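Local coordinates for protein inositol 2-dehydrogenase (Sinorhizobium meliloti, PDB 4HKT) that oxidises myo-inositol to scyllo-inosose (2-keto-myo-inositol) with NAD+ as the hydride acceptor, the first step of myo-inositol breakdown to acetyl-CoA, at residues 79-84 with 104-109; 88-93 with 113-118; 149-154 with 226-231. One frame throughout, in Å; residues are numbered along the deposited sequence. Where two conformers were deposited one is given.

Interaction 1 (79-84 with 104-109); sequences LIERFA and RACLKV. With EDO (1,2-ethanediol), chain U.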
loop_
_atom_site.group_PDB
_atom_site.type_symbol
_atom_site.label_atom_id
_atom_site.label_comp_id
_atom_site.label_asym_id
_atom_site.label_seq_id
_atom_site.Cartn_x
_atom_site.Cartn_y
_atom_site.Cartn_z
ATOM N N LEU B 79 -13.319 42.852 11.309
ATOM C CA LEU B 79 -13.176 42.974 9.866
ATOM C C LEU B 79 -14.352 42.358 9.128
ATOM O O LEU B 79 -14.849 42.946 8.151
ATOM C CB LEU B 79 -11.863 42.393 9.396
ATOM C CG LEU B 79 -10.667 43.289 9.671
ATOM C CD1 LEU B 79 -9.401 42.526 9.357
ATOM C CD2 LEU B 79 -10.720 44.597 8.871
ATOM N N ILE B 80 -14.857 41.222 9.617
ATOM C CA ILE B 80 -16.064 40.626 9.042
ATOM C C ILE B 80 -17.224 41.617 9.146
ATOM O O ILE B 80 -17.926 41.867 8.167
ATOM C CB ILE B 80 -16.451 39.280 9.720
ATOM C CG1 ILE B 80 -15.396 38.218 9.445
ATOM C CG2 ILE B 80 -17.809 38.828 9.222
ATOM C CD1 ILE B 80 -15.441 37.029 10.407
ATOM N N GLU B 81 -17.444 42.200 10.315
ATOM C CA GLU B 81 -18.560 43.148 10.473
ATOM C C GLU B 81 -18.425 44.376 9.542
ATOM O O GLU B 81 -19.406 44.810 8.923
ATOM C CB GLU B 81 -18.672 43.610 11.933
ATOM C CG GLU B 81 -19.164 42.537 12.870
ATOM C CD GLU B 81 -19.155 42.940 14.337
ATOM O OE1 GLU B 81 -18.409 43.879 14.704
ATOM O OE2 GLU B 81 -19.860 42.272 15.136
ATOM N N ARG B 82 -17.222 44.918 9.440
ATOM C CA ARG B 82 -16.961 46.066 8.581
ATOM C C ARG B 82 -17.224 45.738 7.086
ATOM O O ARG B 82 -17.882 46.513 6.360
ATOM C CB ARG B 82 -15.524 46.524 8.733
ATOM C CG ARG B 82 -15.205 47.336 9.980
ATOM C CD ARG B 82 -13.701 47.481 10.140
ATOM N NE ARG B 82 -13.183 48.387 9.138
ATOM C CZ ARG B 82 -11.918 48.775 9.012
ATOM N NH1 ARG B 82 -10.974 48.331 9.820
ATOM N NH2 ARG B 82 -11.601 49.627 8.034
ATOM N N PHE B 83 -16.739 44.591 6.626
ATOM C CA PHE B 83 -16.894 44.292 5.213
ATOM C C PHE B 83 -18.310 43.855 4.887
ATOM O O PHE B 83 -18.805 44.118 3.766
ATOM C CB PHE B 83 -15.776 43.364 4.710
ATOM C CG PHE B 83 -14.488 44.080 4.493
ATOM C CD1 PHE B 83 -14.188 44.617 3.248
ATOM C CD2 PHE B 83 -13.606 44.300 5.528
ATOM C CE1 PHE B 83 -13.011 45.323 3.044
ATOM C CE2 PHE B 83 -12.419 44.975 5.324
ATOM C CZ PHE B 83 -12.125 45.498 4.074
ATOM N N ALA B 84 -18.991 43.254 5.865
ATOM C CA ALA B 84 -20.388 42.934 5.754
ATOM C C ALA B 84 -21.193 44.219 5.540
ATOM O O ALA B 84 -22.021 44.320 4.601
ATOM C CB ALA B 84 -20.908 42.238 7.001
ATOM N N ARG B 104 -21.039 35.138 17.940
ATOM C CA ARG B 104 -22.489 35.336 17.858
ATOM C C ARG B 104 -22.909 36.740 17.474
ATOM O O ARG B 104 -23.795 36.919 16.636
ATOM C CB ARG B 104 -23.173 34.912 19.180
ATOM C CG ARG B 104 -23.380 33.395 19.307
ATOM C CD ARG B 104 -24.271 33.047 20.500
ATOM N NE ARG B 104 -23.525 33.282 21.734
ATOM C CZ ARG B 104 -22.773 32.372 22.367
ATOM N NH1 ARG B 104 -22.685 31.100 21.933
ATOM N NH2 ARG B 104 -22.139 32.734 23.479
ATOM N N ALA B 105 -22.255 37.733 18.059
ATOM C CA ALA B 105 -22.511 39.123 17.729
ATOM C C ALA B 105 -22.156 39.404 16.273
ATOM O O ALA B 105 -22.878 40.092 15.579
ATOM C CB ALA B 105 -21.701 40.045 18.647
ATOM N N CYS B 106 -21.031 38.872 15.832
ATOM C CA CYS B 106 -20.576 39.013 14.466
ATOM C C CYS B 106 -21.567 38.403 13.431
ATOM O O CYS B 106 -21.975 39.058 12.485
ATOM C CB CYS B 106 -19.195 38.379 14.382
ATOM S SG CYS B 106 -18.448 38.338 12.770
ATOM N N LEU B 107 -21.972 37.159 13.667
ATOM C CA LEU B 107 -22.951 36.481 12.820
ATOM C C LEU B 107 -24.302 37.207 12.756
ATOM O O LEU B 107 -24.953 37.184 11.736
ATOM C CB LEU B 107 -23.145 35.035 13.293
ATOM C CG LEU B 107 -21.868 34.160 13.275
ATOM C CD1 LEU B 107 -22.176 32.724 13.666
ATOM C CD2 LEU B 107 -21.133 34.220 11.933
ATOM N N LYS B 108 -24.700 37.882 13.826
ATOM C CA LYS B 108 -25.914 38.688 13.798
ATOM C C LYS B 108 -25.718 39.858 12.793
ATOM O O LYS B 108 -26.586 40.113 11.984
ATOM C CB LYS B 108 -26.278 39.169 15.208
ATOM C CG LYS B 108 -27.715 39.689 15.350
ATOM C CD LYS B 108 -27.918 40.491 16.634
ATOM C CE LYS B 108 -29.357 41.009 16.791
ATOM N NZ LYS B 108 -29.946 41.513 15.509
ATOM N N VAL B 109 -24.559 40.506 12.778
ATOM C CA VAL B 109 -24.321 41.561 11.818
ATOM C C VAL B 109 -24.340 40.975 10.403
ATOM O O VAL B 109 -24.928 41.576 9.481
ATOM C CB VAL B 109 -22.997 42.295 12.078
ATOM C CG1 VAL B 109 -22.707 43.284 10.960
ATOM C CG2 VAL B 109 -23.004 42.970 13.458
HETATM C C1 EDO U . -15.758 47.395 13.547
HETATM O O1 EDO U . -16.157 48.591 12.860
HETATM C C2 EDO U . -16.825 46.320 13.446
HETATM O O2 EDO U . -18.034 46.626 14.162
#
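Glu81 and Cys106 are the closest pair of backbone positions where segments 79-84 and 104-109 run side by side, Glu81 CA lying 6.1 Å from Cys106 CA. The two helical segments are almost parallel, their N-to-C directions 9° apart, and their axes come within 9.2 Å. No hydrogen bond joins them; side chains carry the contact. On the inner side, Ile80 lays its CG2 methyl 3.6 Å from Cys106 SG. Chi1 of Cys106 (177°) sets SG anti to the backbone N, and this carries it to the Ile80 methyl. Parallel neighbours of this sort belong to the Rossmann fold, in which the crossover helices within one half of the parallel sheet line up on the same face; here Ile80 also touches Ile69 and Cys92 of the strands beneath. On the outer side Glu81 runs out extended beyond CG and crosses Val109 at about a right angle, its aliphatic CG resting against Val109 CB. Glu81 OE2 sits 3.4 Å from Cys106 CA. The same Glu81 OE2 is 3.6 Å from Val109 CG2. Glu81 OE1 accepts a 2.8 Å hydrogen bond from O2 of a bound ethanediol and is salt-bridged to Arg102. An alanine in place of Glu81 would probably leave Arg102 without this carboxylate and open a gap beside Val109. Further along, Ala84 CB only grazes Val109 CG1 at 4.5 Å.

Interaction 2 (88-93 with 113-118); sequences KAIFCE and TKAKLM
The Phe91 ring meets Met118 at its edge: the selenium of Met118, which was modelled as selenomethionine, lies in the ring plane, 4.0 Å from both CD1 and CE1 of Phe91. The selenium is 5.1 Å from the ring centroid and 90° off the ring normal, so this is an edge-on Met-aromatic contact. Chi1 of Met118 (179°) holds its CG anti to the backbone N, beside CD1 and CE1 of Phe91; the chain runs on to the selenium at the rim. The His18 ring meets Phe91 as well, and helix 281-297 covers this side of the sheet, touching Ala89, Phe91 and Met118. Beneath the side chains is a parallel ladder. Ile90 straddles Leu117, Ile90 N donating to Lys116 O at 2.9 Å and Ile90 O accepting from Met118 N at 3.0 Å; Cys92 N then bonds to Met118 O at 2.9 Å. Strands 89-93 and 117-120 are the two arms of a beta-alpha-beta crossover through helix 100-112, and the second of them is the outermost strand on its side of the Rossmann sheet. At the start of the pair the direct bonds give way to a water that donates to Lys88 O and accepts from Lys116 N. On the reverse face Leu117 CD1 serves two partners, packing 3.8 Å from Ile90 CG2 and 4.2 Å from Cys92 CB. Helix 76-85 packs against that face, its Ala84 touching Ile90 and Ala115.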
loop_
_atom_site.group_PDB
_atom_site.type_symbol
_atom_site.label_atom_id
_atom_site.label_comp_id
_atom_site.label_asym_id
_atom_site.label_seq_id
_atom_site.Cartn_x
_atom_site.Cartn_y
_atom_site.Cartn_z
ATOM N N LYS B 88 -19.230 43.846 0.891
ATOM C CA LYS B 88 -18.302 42.911 0.259
ATOM C C LYS B 88 -18.703 41.495 0.661
ATOM O O LYS B 88 -19.251 41.305 1.750
ATOM C CB LYS B 88 -16.857 43.164 0.689
ATOM C CG LYS B 88 -16.077 44.174 -0.150
ATOM C CD LYS B 88 -16.549 45.602 0.011
ATOM C CE LYS B 88 -15.592 46.537 -0.718
ATOM N NZ LYS B 88 -16.136 47.901 -0.942
ATOM N N ALA B 89 -18.475 40.515 -0.225
ATOM C CA ALA B 89 -18.516 39.102 0.185
ATOM C C ALA B 89 -17.224 38.849 0.959
ATOM O O ALA B 89 -16.190 39.436 0.666
ATOM C CB ALA B 89 -18.615 38.176 -1.032
ATOM N N ILE B 90 -17.278 37.942 1.933
ATOM C CA ILE B 90 -16.178 37.759 2.883
ATOM C C ILE B 90 -15.784 36.287 3.018
ATOM O O ILE B 90 -16.603 35.406 3.297
ATOM C CB ILE B 90 -16.600 38.249 4.281
ATOM C CG1 ILE B 90 -17.098 39.684 4.244
ATOM C CG2 ILE B 90 -15.465 38.143 5.271
ATOM C CD1 ILE B 90 -18.316 39.880 5.117
ATOM N N PHE B 91 -14.525 36.046 2.802
ATOM C CA PHE B 91 -13.939 34.781 3.143
ATOM C C PHE B 91 -12.999 35.075 4.312
ATOM O O PHE B 91 -12.077 35.885 4.170
ATOM C CB PHE B 91 -13.149 34.194 1.979
ATOM C CG PHE B 91 -12.419 32.957 2.346
ATOM C CD1 PHE B 91 -13.008 31.709 2.170
ATOM C CD2 PHE B 91 -11.185 33.033 2.935
ATOM C CE1 PHE B 91 -12.354 30.563 2.573
ATOM C CE2 PHE B 91 -10.524 31.899 3.349
ATOM C CZ PHE B 91 -11.114 30.656 3.171
ATOM N N CYS B 92 -13.191 34.401 5.439
ATOM C CA CYS B 92 -12.336 34.636 6.581
ATOM C C CYS B 92 -11.628 33.378 7.083
ATOM O O CYS B 92 -12.277 32.399 7.373
ATOM C CB CYS B 92 -13.141 35.261 7.718
ATOM S SG CYS B 92 -12.078 35.940 9.008
ATOM N N GLU B 93 -10.303 33.416 7.169
ATOM C CA GLU B 93 -9.557 32.337 7.815
ATOM C C GLU B 93 -10.049 32.099 9.265
ATOM O O GLU B 93 -10.495 33.022 9.948
ATOM C CB GLU B 93 -8.071 32.625 7.818
ATOM C CG GLU B 93 -7.349 32.154 6.564
ATOM C CD GLU B 93 -7.360 30.628 6.408
ATOM O OE1 GLU B 93 -7.328 29.914 7.434
ATOM O OE2 GLU B 93 -7.461 30.157 5.258
ATOM N N THR B 113 -27.153 42.159 7.512
ATOM C CA THR B 113 -26.734 42.803 6.270
ATOM C C THR B 113 -26.827 41.889 5.057
ATOM O O THR B 113 -26.429 42.274 3.945
ATOM C CB THR B 113 -25.291 43.340 6.361
ATOM O OG1 THR B 113 -24.364 42.257 6.562
ATOM C CG2 THR B 113 -25.174 44.326 7.507
ATOM N N LYS B 114 -27.299 40.671 5.273
ATOM C CA LYS B 114 -27.349 39.644 4.211
ATOM C C LYS B 114 -26.018 39.471 3.508
ATOM O O LYS B 114 -25.939 39.286 2.272
ATOM C CB LYS B 114 -28.476 39.984 3.216
ATOM C CG LYS B 114 -29.854 39.845 3.851
ATOM C CD LYS B 114 -30.863 40.867 3.327
ATOM C CE LYS B 114 -31.802 40.298 2.272
ATOM N NZ LYS B 114 -33.019 39.676 2.875
ATOM N N ALA B 115 -24.960 39.516 4.308
ATOM C CA ALA B 115 -23.618 39.293 3.837
ATOM C C ALA B 115 -23.359 37.806 3.588
ATOM O O ALA B 115 -23.948 36.933 4.213
ATOM C CB ALA B 115 -22.605 39.866 4.834
ATOM N N LYS B 116 -22.459 37.556 2.670
ATOM C CA LYS B 116 -21.958 36.239 2.355
ATOM C C LYS B 116 -20.643 36.067 3.102
ATOM O O LYS B 116 -19.750 36.890 2.966
ATOM C CB LYS B 116 -21.698 36.130 0.850
ATOM C CG LYS B 116 -22.950 36.257 -0.016
ATOM C CD LYS B 116 -22.575 36.061 -1.487
ATOM C CE LYS B 116 -23.785 36.169 -2.404
ATOM N NZ LYS B 116 -24.407 37.531 -2.318
ATOM N N LEU B 117 -20.570 35.028 3.930
ATOM C CA LEU B 117 -19.372 34.712 4.709
ATOM C C LEU B 117 -19.102 33.212 4.621
ATOM O O LEU B 117 -19.947 32.396 4.986
ATOM C CB LEU B 117 -19.581 35.113 6.197
ATOM C CG LEU B 117 -18.584 34.567 7.234
ATOM C CD1 LEU B 117 -17.256 35.231 6.995
ATOM C CD2 LEU B 117 -19.003 34.796 8.688
HETATM N N MSE B 118 -17.915 32.878 4.173
HETATM C CA MSE B 118 -17.407 31.536 4.243
HETATM C C MSE B 118 -16.234 31.600 5.167
HETATM O O MSE B 118 -15.429 32.543 5.103
HETATM C CB MSE B 118 -16.908 31.114 2.861
HETATM C CG MSE B 118 -16.344 29.709 2.894
HETATM SE SE MSE B 118 -15.806 29.140 1.076
HETATM C CE MSE B 118 -17.576 28.866 0.329
HETATM O O HOH W 1 -21.544 39.932 1.077
#

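Interaction 3 (149-154 with 226-231); sequences ITSRDP and ISNSRR. With EDO (1,2-ethanediol), chain X.
Ile149 and Ile226 lie side by side and point the same way, Ile149 CD1 4.1 Å from Ile226 CG1, in the close-packed part of this parallel strand pair. From there the backbones keep register residue for residue: Ser227 N donates to Ile149 O, Ser151 N to Ser227 O, Ser229 N to Ser151 O and Asp153 N to Ser229 O. Ser227 O is gripped twice, by Ser151 N at 2.9 Å in a nearly straight bond (174°) and by Asn228 ND2 at 3.0 Å from above the carbonyl plane. On the face bearing Ile149, Ser151 and Asn228, helix 168-184 closes over the pair, its Asp176 bonding Ser151 OG and Asn228 ND2 and its Thr173 bonding Asn228 OD1.

The contact is less direct on the face of Arg152 and Ser227. There a water links the two, 2.9 Å from Arg152 NE in the guanidinium plane and 2.7 Å from Ser227 OG; NH1 of the same arginine is held by Tyr234 and by Glu241 of the second subunit. Past the strand ends, Asp153 OD2 forms a salt bridge with Arg230 NH1 at 3.1 Å, the carboxylate and guanidinium planes turned 48° apart. The same OD2 also accepts from O2 of a bound ethanediol, and Arg230 NH2 reaches on to Asp171. Such a layout is that of the Gfo/Idh/MocA C-terminal domain: a mixed sheet backed by helix on one face and meeting another subunit with the other.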
loop_
_atom_site.group_PDB
_atom_site.type_symbol
_atom_site.label_atom_id
_atom_site.label_comp_id
_atom_site.label_asym_id
_atom_site.label_seq_id
_atom_site.Cartn_x
_atom_site.Cartn_y
_atom_site.Cartn_z
ATOM N N ILE B 149 -10.100 10.369 13.454
ATOM C CA ILE B 149 -9.424 11.527 12.836
ATOM C C ILE B 149 -8.106 11.666 13.553
ATOM O O ILE B 149 -8.078 11.783 14.775
ATOM C CB ILE B 149 -10.237 12.821 12.993
ATOM C CG1 ILE B 149 -11.543 12.748 12.243
ATOM C CG2 ILE B 149 -9.469 14.069 12.510
ATOM C CD1 ILE B 149 -12.509 13.838 12.640
ATOM N N THR B 150 -7.018 11.656 12.788
ATOM C CA THR B 150 -5.696 11.849 13.303
ATOM C C THR B 150 -5.031 13.002 12.588
ATOM O O THR B 150 -4.895 12.979 11.343
ATOM C CB THR B 150 -4.854 10.614 13.091
ATOM O OG1 THR B 150 -5.514 9.510 13.726
ATOM C CG2 THR B 150 -3.447 10.806 13.702
ATOM N N SER B 151 -4.599 13.989 13.362
ATOM C CA SER B 151 -3.929 15.168 12.810
ATOM C C SER B 151 -2.674 15.421 13.620
ATOM O O SER B 151 -2.729 15.415 14.840
ATOM C CB SER B 151 -4.846 16.397 12.807
ATOM O OG SER B 151 -5.964 16.197 11.930
ATOM N N ARG B 152 -1.534 15.583 12.933
ATOM C CA ARG B 152 -0.259 15.818 13.586
ATOM C C ARG B 152 0.495 16.823 12.759
ATOM O O ARG B 152 0.707 16.600 11.559
ATOM C CB ARG B 152 0.575 14.526 13.742
ATOM C CG ARG B 152 -0.156 13.444 14.544
ATOM C CD ARG B 152 0.604 12.150 14.711
ATOM N NE ARG B 152 -0.230 11.235 15.472
ATOM C CZ ARG B 152 -0.264 9.914 15.347
ATOM N NH1 ARG B 152 0.524 9.265 14.525
ATOM N NH2 ARG B 152 -1.133 9.217 16.069
ATOM N N ASP B 153 0.828 17.942 13.388
ATOM C CA ASP B 153 1.592 18.986 12.739
ATOM C C ASP B 153 3.072 18.588 12.666
ATOM O O ASP B 153 3.547 17.773 13.486
ATOM C CB ASP B 153 1.446 20.301 13.513
ATOM C CG ASP B 153 0.116 20.972 13.298
ATOM O OD1 ASP B 153 -0.705 20.497 12.483
ATOM O OD2 ASP B 153 -0.130 22.003 13.973
ATOM N N PRO B 154 3.825 19.191 11.713
ATOM C CA PRO B 154 5.230 18.840 11.603
ATOM C C PRO B 154 5.988 19.303 12.846
ATOM O O PRO B 154 6.879 18.620 13.316
ATOM C CB PRO B 154 5.679 19.563 10.319
ATOM C CG PRO B 154 4.764 20.744 10.224
ATOM C CD PRO B 154 3.443 20.262 10.759
ATOM N N ILE B 226 -10.768 11.844 18.050
ATOM C CA ILE B 226 -9.820 12.738 17.418
ATOM C C ILE B 226 -8.526 12.636 18.219
ATOM O O ILE B 226 -8.527 12.715 19.454
ATOM C CB ILE B 226 -10.269 14.196 17.438
ATOM C CG1 ILE B 226 -11.491 14.423 16.592
ATOM C CG2 ILE B 226 -9.119 15.108 16.990
ATOM C CD1 ILE B 226 -12.249 15.646 17.065
ATOM N N SER B 227 -7.429 12.481 17.501
ATOM C CA SER B 227 -6.067 12.475 18.076
ATOM C C SER B 227 -5.245 13.625 17.454
ATOM O O SER B 227 -5.201 13.746 16.236
ATOM C CB SER B 227 -5.426 11.152 17.676
ATOM O OG SER B 227 -4.144 10.981 18.177
ATOM N N ASN B 228 -4.594 14.448 18.272
ATOM C CA ASN B 228 -3.766 15.555 17.759
ATOM C C ASN B 228 -2.434 15.516 18.463
ATOM O O ASN B 228 -2.399 15.356 19.679
ATOM C CB ASN B 228 -4.332 16.909 18.133
ATOM C CG ASN B 228 -5.490 17.395 17.292
ATOM O OD1 ASN B 228 -5.969 18.508 17.555
ATOM N ND2 ASN B 228 -5.920 16.662 16.286
ATOM N N SER B 229 -1.359 15.767 17.710
ATOM C CA SER B 229 -0.030 16.000 18.250
ATOM C C SER B 229 0.593 17.201 17.522
ATOM O O SER B 229 0.463 17.367 16.300
ATOM C CB SER B 229 0.891 14.790 18.090
ATOM O OG SER B 229 2.238 15.114 18.536
ATOM N N ARG B 230 1.242 18.051 18.291
ATOM C CA ARG B 230 1.907 19.184 17.702
ATOM C C ARG B 230 3.158 18.860 16.868
ATOM O O ARG B 230 3.655 19.756 16.195
ATOM C CB ARG B 230 2.284 20.195 18.784
ATOM C CG ARG B 230 1.164 21.128 19.222
ATOM C CD ARG B 230 0.594 21.938 18.075
ATOM N NE ARG B 230 -0.193 23.059 18.538
ATOM C CZ ARG B 230 -0.831 23.911 17.756
ATOM N NH1 ARG B 230 -0.756 23.785 16.440
ATOM N NH2 ARG B 230 -1.543 24.901 18.288
ATOM N N ARG B 231 3.699 17.644 16.933
ATOM C CA ARG B 231 4.993 17.341 16.305
ATOM C C ARG B 231 5.052 15.912 15.806
ATOM O O ARG B 231 4.834 14.952 16.584
ATOM C CB ARG B 231 6.157 17.541 17.293
ATOM C CG ARG B 231 7.549 17.317 16.677
ATOM C CD ARG B 231 8.207 15.970 16.987
ATOM N NE ARG B 231 8.517 15.797 18.427
ATOM C CZ ARG B 231 7.782 15.047 19.255
ATOM N NH1 ARG B 231 6.707 14.395 18.769
ATOM N NH2 ARG B 231 8.098 14.928 20.553
HETATM C C1 EDO X . -1.342 25.738 13.640
HETATM O O1 EDO X . -1.390 26.973 14.355
HETATM C C2 EDO X . -2.659 24.959 13.733
HETATM O O2 EDO X . -2.404 23.573 13.495
HETATM O O HOH W 2 -1.899 12.315 17.617
#

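Following the chain from the N terminus, helix 76-85, strand 89-93, helix 100-112 and strand 117-120 come in turn, and interactions 1 and 2 join them alternately, helix to helix and strand to strand. Each closes a loop of 19 residues, and the two loops cross. They touch directly: Phe83 O lies 2.9 Å from Lys88 N, a probable hydrogen bond, and Ala84 CB packs on Thr113 OG1. Together they lay two neighbouring helices over two neighbouring strands at the 117-120 edge of the Rossmann sheet. Interaction 3 opens only afterwards, closing a 71-residue loop within the C-terminal domain, on the opposite side of the chain's centre; its nearest atoms are about 13 Å from those of interaction 2.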